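Local coordinates for protein cortical-lytic enzyme (Bacillus cereus, PDB 4S3J) that acts as an N-acetylglucosaminidase that degrades partially broken-down spore cortex peptidoglycan during germination, recognising its muramic acid delta-lactam residues, at residues L77-L83 and L95-K99; L247-P253 and V276-M282; V343-V349 and V382-D386. Numbering follows the deposited sequence.

Contact 1: L77-L83 and L95-K99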
loop_
_atom_site.group_PDB
_atom_site.type_symbol
_atom_site.label_atom_id
_atom_site.label_comp_id
_atom_site.label_asym_id
_atom_site.label_seq_id
_atom_site.Cartn_x
_atom_site.Cartn_y
_atom_site.Cartn_z
ATOM N N LEU A 77 18.930 18.502 12.774
ATOM C CA LEU A 77 19.218 17.238 13.471
ATOM C C LEU A 77 20.700 17.085 13.716
ATOM O O LEU A 77 21.118 16.694 14.801
ATOM C CB LEU A 77 18.703 16.057 12.649
ATOM C CG LEU A 77 18.990 14.659 13.189
ATOM C CD1 LEU A 77 18.290 14.458 14.505
ATOM C CD2 LEU A 77 18.519 13.582 12.170
ATOM N N ALA A 78 21.502 17.406 12.706
ATOM C CA ALA A 78 22.956 17.312 12.834
ATOM C C ALA A 78 23.464 18.305 13.882
ATOM O O ALA A 78 24.235 17.945 14.776
ATOM C CB ALA A 78 23.621 17.560 11.486
ATOM N N LYS A 79 23.031 19.553 13.774
ATOM C CA LYS A 79 23.489 20.586 14.703
ATOM C C LYS A 79 23.181 20.245 16.160
ATOM O O LYS A 79 24.053 20.379 17.027
ATOM C CB LYS A 79 22.890 21.939 14.322
ATOM C CG LYS A 79 23.173 23.055 15.304
ATOM C CD LYS A 79 22.795 24.425 14.749
ATOM C CE LYS A 79 22.890 25.489 15.843
ATOM N NZ LYS A 79 24.169 25.427 16.613
ATOM N N VAL A 80 21.963 19.805 16.455
ATOM C CA VAL A 80 21.581 19.656 17.856
ATOM C C VAL A 80 22.317 18.476 18.505
ATOM O O VAL A 80 22.374 18.373 19.735
ATOM C CB VAL A 80 20.046 19.508 18.012
ATOM C CG1 VAL A 80 19.548 18.137 17.539
ATOM C CG2 VAL A 80 19.643 19.766 19.458
ATOM N N ASN A 81 22.915 17.621 17.672
ATOM C CA ASN A 81 23.683 16.476 18.154
ATOM C C ASN A 81 25.190 16.647 18.004
ATOM O O ASN A 81 25.949 15.709 18.256
ATOM C CB ASN A 81 23.252 15.209 17.404
ATOM C CG ASN A 81 21.886 14.699 17.851
ATOM O OD1 ASN A 81 21.745 14.126 18.943
ATOM N ND2 ASN A 81 20.880 14.873 16.989
ATOM N N ASN A 82 25.619 17.838 17.581
ATOM C CA ASN A 82 27.034 18.121 17.338
ATOM C C ASN A 82 27.658 17.121 16.376
ATOM O O ASN A 82 28.729 16.580 16.635
ATOM C CB ASN A 82 27.839 18.141 18.643
ATOM C CG ASN A 82 29.211 18.750 18.454
ATOM O OD1 ASN A 82 29.435 19.540 17.520
ATOM N ND2 ASN A 82 30.144 18.375 19.314
ATOM N N LEU A 83 26.958 16.838 15.280
ATOM C CA LEU A 83 27.435 15.879 14.281
ATOM C C LEU A 83 27.535 16.531 12.914
ATOM O O LEU A 83 26.875 17.534 12.662
ATOM C CB LEU A 83 26.502 14.658 14.194
ATOM C CG LEU A 83 26.311 13.823 15.457
ATOM C CD1 LEU A 83 25.238 12.750 15.235
ATOM C CD2 LEU A 83 27.622 13.188 15.885
ATOM N N LEU A 95 20.580 9.610 19.846
ATOM C CA LEU A 95 20.420 10.938 19.256
ATOM C C LEU A 95 19.232 11.694 19.847
ATOM O O LEU A 95 18.193 11.105 20.192
ATOM C CB LEU A 95 20.213 10.836 17.738
ATOM C CG LEU A 95 21.320 10.152 16.949
ATOM C CD1 LEU A 95 20.872 9.998 15.486
ATOM C CD2 LEU A 95 22.624 10.918 17.021
ATOM N N TYR A 96 19.370 13.018 19.901
ATOM C CA TYR A 96 18.261 13.892 20.231
ATOM C C TYR A 96 17.574 14.270 18.908
ATOM O O TYR A 96 18.247 14.694 17.955
ATOM C CB TYR A 96 18.721 15.154 20.981
ATOM C CG TYR A 96 17.563 16.056 21.329
ATOM C CD1 TYR A 96 17.113 17.006 20.447
ATOM C CD2 TYR A 96 16.883 15.907 22.532
ATOM C CE1 TYR A 96 16.027 17.806 20.747
ATOM C CE2 TYR A 96 15.789 16.697 22.844
ATOM C CZ TYR A 96 15.360 17.645 21.928
ATOM O OH TYR A 96 14.271 18.456 22.190
ATOM N N VAL A 97 16.257 14.104 18.849
ATOM C CA VAL A 97 15.488 14.369 17.627
ATOM C C VAL A 97 14.456 15.473 17.889
ATOM O O VAL A 97 13.514 15.271 18.657
ATOM C CB VAL A 97 14.772 13.105 17.113
ATOM C CG1 VAL A 97 14.049 13.380 15.785
ATOM C CG2 VAL A 97 15.743 11.981 16.893
ATOM N N PRO A 98 14.644 16.657 17.289
ATOM C CA PRO A 98 13.650 17.714 17.521
ATOM C C PRO A 98 12.287 17.339 16.969
ATOM O O PRO A 98 12.220 16.432 16.137
ATOM C CB PRO A 98 14.212 18.912 16.752
ATOM C CG PRO A 98 15.676 18.629 16.588
ATOM C CD PRO A 98 15.793 17.136 16.504
ATOM N N LYS A 99 11.232 17.972 17.487
ATOM C CA LYS A 99 9.878 17.786 16.984
ATOM C C LYS A 99 9.868 18.206 15.511
ATOM O O LYS A 99 10.351 19.288 15.168
ATOM C CB LYS A 99 8.875 18.606 17.816
ATOM C CG LYS A 99 7.421 18.453 17.385
ATOM C CD LYS A 99 6.450 19.356 18.166
ATOM C CE LYS A 99 5.000 19.162 17.696
ATOM N NZ LYS A 99 3.974 19.923 18.459
#

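Contact 2: L247-P253 and V276-M282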
loop_
_atom_site.group_PDB
_atom_site.type_symbol
_atom_site.label_atom_id
_atom_site.label_comp_id
_atom_site.label_asym_id
_atom_site.label_seq_id
_atom_site.Cartn_x
_atom_site.Cartn_y
_atom_site.Cartn_z
ATOM N N LEU A 247 -13.007 11.972 -9.801
ATOM C CA LEU A 247 -12.753 10.869 -10.716
ATOM C C LEU A 247 -11.327 10.348 -10.547
ATOM O O LEU A 247 -10.386 11.134 -10.444
ATOM C CB LEU A 247 -12.972 11.345 -12.150
ATOM C CG LEU A 247 -12.582 10.438 -13.307
ATOM C CD1 LEU A 247 -13.442 9.156 -13.292
ATOM C CD2 LEU A 247 -12.750 11.188 -14.657
ATOM N N SER A 248 -11.165 9.026 -10.513
ATOM C CA SER A 248 -9.840 8.443 -10.422
ATOM C C SER A 248 -9.726 7.197 -11.280
ATOM O O SER A 248 -10.739 6.634 -11.709
ATOM C CB SER A 248 -9.491 8.120 -8.957
ATOM O OG SER A 248 -10.414 7.199 -8.392
ATOM N N THR A 249 -8.487 6.796 -11.551
ATOM C CA THR A 249 -8.201 5.606 -12.348
ATOM C C THR A 249 -7.016 4.808 -11.822
ATOM O O THR A 249 -6.131 5.355 -11.127
ATOM C CB THR A 249 -7.869 5.965 -13.793
ATOM O OG1 THR A 249 -6.772 6.881 -13.789
ATOM C CG2 THR A 249 -9.093 6.569 -14.517
ATOM N N THR A 250 -6.991 3.529 -12.193
ATOM C CA THR A 250 -5.846 2.662 -11.983
ATOM C C THR A 250 -4.915 2.681 -13.193
ATOM O O THR A 250 -5.358 2.570 -14.337
ATOM C CB THR A 250 -6.298 1.202 -11.710
ATOM O OG1 THR A 250 -6.987 1.148 -10.456
ATOM C CG2 THR A 250 -5.104 0.247 -11.683
ATOM N N LEU A 251 -3.625 2.803 -12.931
ATOM C CA LEU A 251 -2.591 2.756 -13.966
ATOM C C LEU A 251 -1.583 1.639 -13.699
ATOM O O LEU A 251 -1.089 1.474 -12.574
ATOM C CB LEU A 251 -1.845 4.093 -14.052
ATOM C CG LEU A 251 -2.590 5.323 -14.575
ATOM C CD1 LEU A 251 -1.695 6.565 -14.394
ATOM C CD2 LEU A 251 -3.017 5.146 -16.018
ATOM N N VAL A 252 -1.225 0.904 -14.741
ATOM C CA VAL A 252 -0.092 -0.007 -14.659
ATOM C C VAL A 252 1.180 0.832 -14.494
ATOM O O VAL A 252 1.246 1.981 -14.962
ATOM C CB VAL A 252 0.033 -0.924 -15.897
ATOM C CG1 VAL A 252 -1.130 -1.910 -15.965
ATOM C CG2 VAL A 252 0.140 -0.093 -17.176
ATOM N N PRO A 253 2.193 0.269 -13.814
ATOM C CA PRO A 253 3.467 0.962 -13.616
ATOM C C PRO A 253 4.271 1.032 -14.913
ATOM O O PRO A 253 4.376 0.030 -15.626
ATOM C CB PRO A 253 4.175 0.098 -12.573
ATOM C CG PRO A 253 3.627 -1.257 -12.787
ATOM C CD PRO A 253 2.180 -1.051 -13.156
ATOM N N VAL A 276 -8.212 13.340 -14.741
ATOM C CA VAL A 276 -8.678 12.822 -13.455
ATOM C C VAL A 276 -8.181 13.614 -12.230
ATOM O O VAL A 276 -7.265 14.434 -12.318
ATOM C CB VAL A 276 -8.263 11.337 -13.285
ATOM C CG1 VAL A 276 -8.692 10.499 -14.488
ATOM C CG2 VAL A 276 -6.763 11.225 -13.054
ATOM N N ASP A 277 -8.814 13.379 -11.085
ATOM C CA ASP A 277 -8.394 13.995 -9.829
ATOM C C ASP A 277 -7.186 13.291 -9.229
ATOM O O ASP A 277 -6.300 13.949 -8.684
ATOM C CB ASP A 277 -9.561 14.009 -8.844
ATOM C CG ASP A 277 -10.663 14.961 -9.274
ATOM O OD1 ASP A 277 -10.489 16.178 -9.054
ATOM O OD2 ASP A 277 -11.666 14.513 -9.873
ATOM N N PHE A 278 -7.148 11.968 -9.317
ATOM C CA PHE A 278 -5.952 11.231 -8.935
ATOM C C PHE A 278 -5.885 9.880 -9.620
ATOM O O PHE A 278 -6.882 9.397 -10.175
ATOM C CB PHE A 278 -5.867 11.075 -7.415
ATOM C CG PHE A 278 -6.938 10.209 -6.792
ATOM C CD1 PHE A 278 -6.778 8.829 -6.696
ATOM C CD2 PHE A 278 -8.063 10.780 -6.236
ATOM C CE1 PHE A 278 -7.752 8.032 -6.076
ATOM C CE2 PHE A 278 -9.026 10.009 -5.614
ATOM C CZ PHE A 278 -8.873 8.630 -5.535
ATOM N N VAL A 279 -4.680 9.323 -9.640
ATOM C CA VAL A 279 -4.420 7.983 -10.163
ATOM C C VAL A 279 -3.834 7.114 -9.065
ATOM O O VAL A 279 -3.159 7.605 -8.157
ATOM C CB VAL A 279 -3.442 7.982 -11.364
ATOM C CG1 VAL A 279 -4.018 8.776 -12.547
ATOM C CG2 VAL A 279 -2.082 8.543 -10.975
ATOM N N VAL A 280 -4.128 5.824 -9.173
ATOM C CA VAL A 280 -3.508 4.786 -8.348
ATOM C C VAL A 280 -2.593 3.963 -9.250
ATOM O O VAL A 280 -3.064 3.273 -10.153
ATOM C CB VAL A 280 -4.556 3.881 -7.662
ATOM C CG1 VAL A 280 -3.879 2.729 -6.950
ATOM C CG2 VAL A 280 -5.385 4.676 -6.670
ATOM N N ILE A 281 -1.282 4.070 -9.024
ATOM C CA ILE A 281 -0.311 3.355 -9.843
ATOM C C ILE A 281 0.067 2.072 -9.136
ATOM O O ILE A 281 0.439 2.094 -7.965
ATOM C CB ILE A 281 0.952 4.193 -10.136
ATOM C CG1 ILE A 281 0.561 5.580 -10.670
ATOM C CG2 ILE A 281 1.871 3.445 -11.112
ATOM C CD1 ILE A 281 1.723 6.456 -11.084
ATOM N N MET A 282 -0.046 0.958 -9.841
ATOM C CA MET A 282 0.186 -0.354 -9.245
ATOM C C MET A 282 1.680 -0.664 -9.140
ATOM O O MET A 282 2.206 -1.566 -9.806
ATOM C CB MET A 282 -0.539 -1.426 -10.050
ATOM C CG MET A 282 -2.041 -1.286 -9.948
ATOM S SD MET A 282 -2.955 -2.607 -10.752
ATOM C CE MET A 282 -2.408 -2.370 -12.443
#

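Contact 3: V343-V349 and V382-D386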
loop_
_atom_site.group_PDB
_atom_site.type_symbol
_atom_site.label_atom_id
_atom_site.label_comp_id
_atom_site.label_asym_id
_atom_site.label_seq_id
_atom_site.Cartn_x
_atom_site.Cartn_y
_atom_site.Cartn_z
ATOM N N VAL A 343 1.140 -14.120 2.011
ATOM C CA VAL A 343 1.197 -14.022 3.459
ATOM C C VAL A 343 1.104 -12.579 3.937
ATOM O O VAL A 343 1.679 -11.655 3.348
ATOM C CB VAL A 343 2.513 -14.644 4.012
ATOM C CG1 VAL A 343 2.507 -16.156 3.832
ATOM C CG2 VAL A 343 3.731 -14.030 3.346
ATOM N N SER A 344 0.425 -12.401 5.063
ATOM C CA SER A 344 0.464 -11.137 5.782
ATOM C C SER A 344 1.834 -10.947 6.455
ATOM O O SER A 344 2.605 -11.895 6.569
ATOM C CB SER A 344 -0.637 -11.098 6.822
ATOM O OG SER A 344 -0.325 -11.983 7.881
ATOM N N SER A 345 2.100 -9.742 6.943
ATOM C CA SER A 345 3.362 -9.459 7.636
ATOM C C SER A 345 3.446 -10.329 8.881
ATOM O O SER A 345 4.503 -10.909 9.184
ATOM C CB SER A 345 3.423 -7.957 7.959
ATOM O OG SER A 345 4.671 -7.569 8.540
ATOM N N VAL A 346 2.328 -10.426 9.600
ATOM C CA VAL A 346 2.278 -11.227 10.832
ATOM C C VAL A 346 2.498 -12.701 10.509
ATOM O O VAL A 346 3.236 -13.400 11.221
ATOM C CB VAL A 346 0.935 -10.998 11.561
ATOM C CG1 VAL A 346 0.735 -11.974 12.697
ATOM C CG2 VAL A 346 0.842 -9.546 12.053
ATOM N N ALA A 347 1.901 -13.185 9.415
ATOM C CA ALA A 347 2.044 -14.600 9.054
ATOM C C ALA A 347 3.456 -14.933 8.608
ATOM O O ALA A 347 3.963 -16.036 8.846
ATOM C CB ALA A 347 1.037 -14.969 7.950
ATOM N N ALA A 348 4.099 -13.985 7.941
ATOM C CA ALA A 348 5.474 -14.163 7.497
ATOM C C ALA A 348 6.380 -14.343 8.715
ATOM O O ALA A 348 7.178 -15.274 8.781
ATOM C CB ALA A 348 5.928 -12.975 6.650
ATOM N N VAL A 349 6.244 -13.454 9.695
ATOM C CA VAL A 349 7.049 -13.578 10.917
ATOM C C VAL A 349 6.745 -14.919 11.578
ATOM O O VAL A 349 7.636 -15.590 12.096
ATOM C CB VAL A 349 6.781 -12.432 11.887
ATOM C CG1 VAL A 349 7.554 -12.633 13.208
ATOM C CG2 VAL A 349 7.176 -11.120 11.246
ATOM N N VAL A 382 10.803 -16.589 1.406
ATOM C CA VAL A 382 9.761 -15.633 1.700
ATOM C C VAL A 382 10.260 -14.209 1.561
ATOM O O VAL A 382 11.300 -13.870 2.119
ATOM C CB VAL A 382 9.225 -15.828 3.131
ATOM C CG1 VAL A 382 8.131 -14.830 3.427
ATOM C CG2 VAL A 382 8.739 -17.254 3.347
ATOM N N TRP A 383 9.529 -13.382 0.806
ATOM C CA TRP A 383 9.752 -11.930 0.747
ATOM C C TRP A 383 8.465 -11.271 1.231
ATOM O O TRP A 383 7.388 -11.736 0.880
ATOM C CB TRP A 383 10.107 -11.469 -0.673
ATOM C CG TRP A 383 11.471 -11.899 -1.086
ATOM C CD1 TRP A 383 11.832 -13.109 -1.605
ATOM C CD2 TRP A 383 12.671 -11.128 -0.986
ATOM N NE1 TRP A 383 13.188 -13.139 -1.840
ATOM C CE2 TRP A 383 13.729 -11.932 -1.484
ATOM C CE3 TRP A 383 12.957 -9.833 -0.538
ATOM C CZ2 TRP A 383 15.054 -11.492 -1.497
ATOM C CZ3 TRP A 383 14.264 -9.391 -0.588
ATOM C CH2 TRP A 383 15.294 -10.214 -1.064
ATOM N N PHE A 384 8.566 -10.238 2.066
ATOM C CA PHE A 384 7.355 -9.658 2.630
ATOM C C PHE A 384 7.554 -8.178 2.968
ATOM O O PHE A 384 8.491 -7.557 2.458
ATOM C CB PHE A 384 6.868 -10.510 3.833
ATOM C CG PHE A 384 7.728 -10.470 5.053
ATOM C CD1 PHE A 384 8.954 -11.146 5.108
ATOM C CD2 PHE A 384 7.275 -9.815 6.184
ATOM C CE1 PHE A 384 9.741 -11.089 6.279
ATOM C CE2 PHE A 384 8.064 -9.747 7.345
ATOM C CZ PHE A 384 9.270 -10.416 7.400
ATOM N N GLU A 385 6.637 -7.607 3.746
ATOM C CA GLU A 385 6.685 -6.194 4.106
ATOM C C GLU A 385 6.766 -6.072 5.616
ATOM O O GLU A 385 6.067 -6.805 6.329
ATOM C CB GLU A 385 5.448 -5.464 3.605
ATOM C CG GLU A 385 5.226 -5.492 2.093
ATOM C CD GLU A 385 6.236 -4.632 1.343
ATOM O OE1 GLU A 385 6.704 -3.607 1.906
ATOM O OE2 GLU A 385 6.584 -4.998 0.205
ATOM N N ASP A 386 7.587 -5.144 6.125
ATOM C CA ASP A 386 7.599 -4.880 7.565
ATOM C C ASP A 386 7.823 -3.394 7.841
ATOM O O ASP A 386 7.846 -2.577 6.911
ATOM C CB ASP A 386 8.640 -5.740 8.324
ATOM C CG ASP A 386 10.101 -5.340 8.072
ATOM O OD1 ASP A 386 10.392 -4.293 7.456
ATOM O OD2 ASP A 386 10.989 -6.102 8.549
#

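Contact 1: L77-L83 and L95-K99
Tyr-96, Leu-77 and Leu-95 have the most surface buried here, and Asn-81 hydrogen-bonds to the backbone of two of them, Tyr-96 and Leu-77. The side-chain amide of Asn-81 pairs with the backbone of Tyr-96 on both of its polar atoms. Tyr-96 N donates to Asn-81 OD1 at 2.8 Å, and Asn-81 ND2 donates to Tyr-96 O, also at 2.8 Å. Asn-81 ND2 gives a further hydrogen bond to Leu-77 O (2.9 Å), so the same amide also holds the last turn of the helix that precedes it. The Tyr-96 ring packs on Val-80, with Val-80 CG2 3.9 Å from Tyr-96 CD1. Both segments belong to the second LysM domain, whose βααβ fold places two helices against a two-stranded antiparallel sheet. Here the end of the second helix, 74-80, meets the last strand, 94-96. Leu-77 lies between this strand and the first helix, where it touches Ile-66. Leu-77 CD1 is 4.2 Å from Pro-98 CD and 4.3 Å from Val-97 CG2. Leu-95 points toward the helix end and meets Leu-83, with Leu-95 CD2 3.7 Å from Leu-83 CD1. Leu-83 is placed by a Schellman motif with Asn-82, at positive phi, as C-prime residue. Its bonds run from Leu-83 N to Ala-78 O (3.0 Å) and from Asn-82 N to Lys-79 O (3.0 Å).

Contact 2: L247-P253 and V276-M282
Leu-247 opens the pairing with both of its backbone polar atoms. Leu-247 N donates to Asp-277 OD2 (2.9 Å), and Leu-247 O accepts from Asp-277 N (2.8 Å). The Asp-277 carboxylate also forms a salt bridge with Lys-238. Ser-248 sits beside Phe-278, and its CB lies over the ring face, 3.5 Å from the Phe-278 ring centroid, a CH-pi contact. Its hydroxyl is hydrogen-bonded to Asp-214 and His-216. Thr-249 N makes a weak bond to Phe-278 O (3.4 Å), but Thr-249 O takes a short one from Val-280 N (2.8 Å). Its side chain is on the other face of the sheet, where OG1 bonds to Gln-272 of helix 269-275. Thr-250 returns to the face of Ser-248. Thr-250 OG1 bonds to His-216, and Thr-250 CG2 is 3.7 Å from Met-282 SD. Leu-251 N donates to Val-280 O (2.9 Å), while Leu-251 O accepts from Met-282 N (3.0 Å). Leu-251 CD1 packs on Val-279 CG1 at 3.7 Å, on the helix-facing side. Val-252 CG1 reaches Met-282 CE (3.8 Å). Pro-253 ends the segment with its CD 4.1 Å from Met-282 CB. Helix 269-275 links the two parallel strands, which makes a beta-alpha-beta crossover. Such units build the TIM barrel of glycosyl hydrolase family 18. At the C-terminal end of this pair, Met-282 touches Glu-220, the probable catalytic proton donor.

Contact 3: V343-V349 and V382-D386
The ring of Phe-384 is the apolar centre. Ala-348 CB sits over one face of it, 3.6 Å from the Phe-384 ring centroid, in a CH-pi contact. The small methyl lets the helix come close to the ring. Val-349 CG2 meets Phe-384 CE2 at 4.2 Å. Val-382 extends the patch, with its CG1 4.3 Å from Ala-348 CB and 4.5 Å from Val-343 CG2. Phe-384 also touches Pro-368 and Phe-370 of strand 367-373. The contact packs helix 345-354 against the end of strand 379-383, which is consistent with the small alpha+beta insertion many family 18 barrels carry between their last two strands. At the helix start, Ser-344 is the N-cap, its OG accepting from Ala-347 N (3.0 Å). Next to it, Ser-345 OG donates to Glu-385 O (2.7 Å), tying the first turn to the segment beyond the strand. The Glu-385 carboxylate leads away to Asn-323 and Ser-389. Asp-386, N-cap of helix 387-400, makes a weak capping bond to Ser-389 N and a salt bridge with Arg-388.

Contacts 2 and 3 are buried and lie in the glycosyl hydrolase domain, on opposite sides of the chain's centre, with nearest atoms about 11 Å apart. Both reach the same large sheet. Contact 1 is only partly buried and belongs to a LysM domain, its centre about 39 Å from that of contact 2 and 34 Å from that of contact 3. The chemistry differs with place. Contact 2 joins two strands mainly through backbone hydrogen bonds. Contacts 1 and 3 each set a helix end against a strand end, so side chains do the bonding: an amide in contact 1, a hydroxyl in contact 3. Of the three, contact 2 alone reaches the annotated active site.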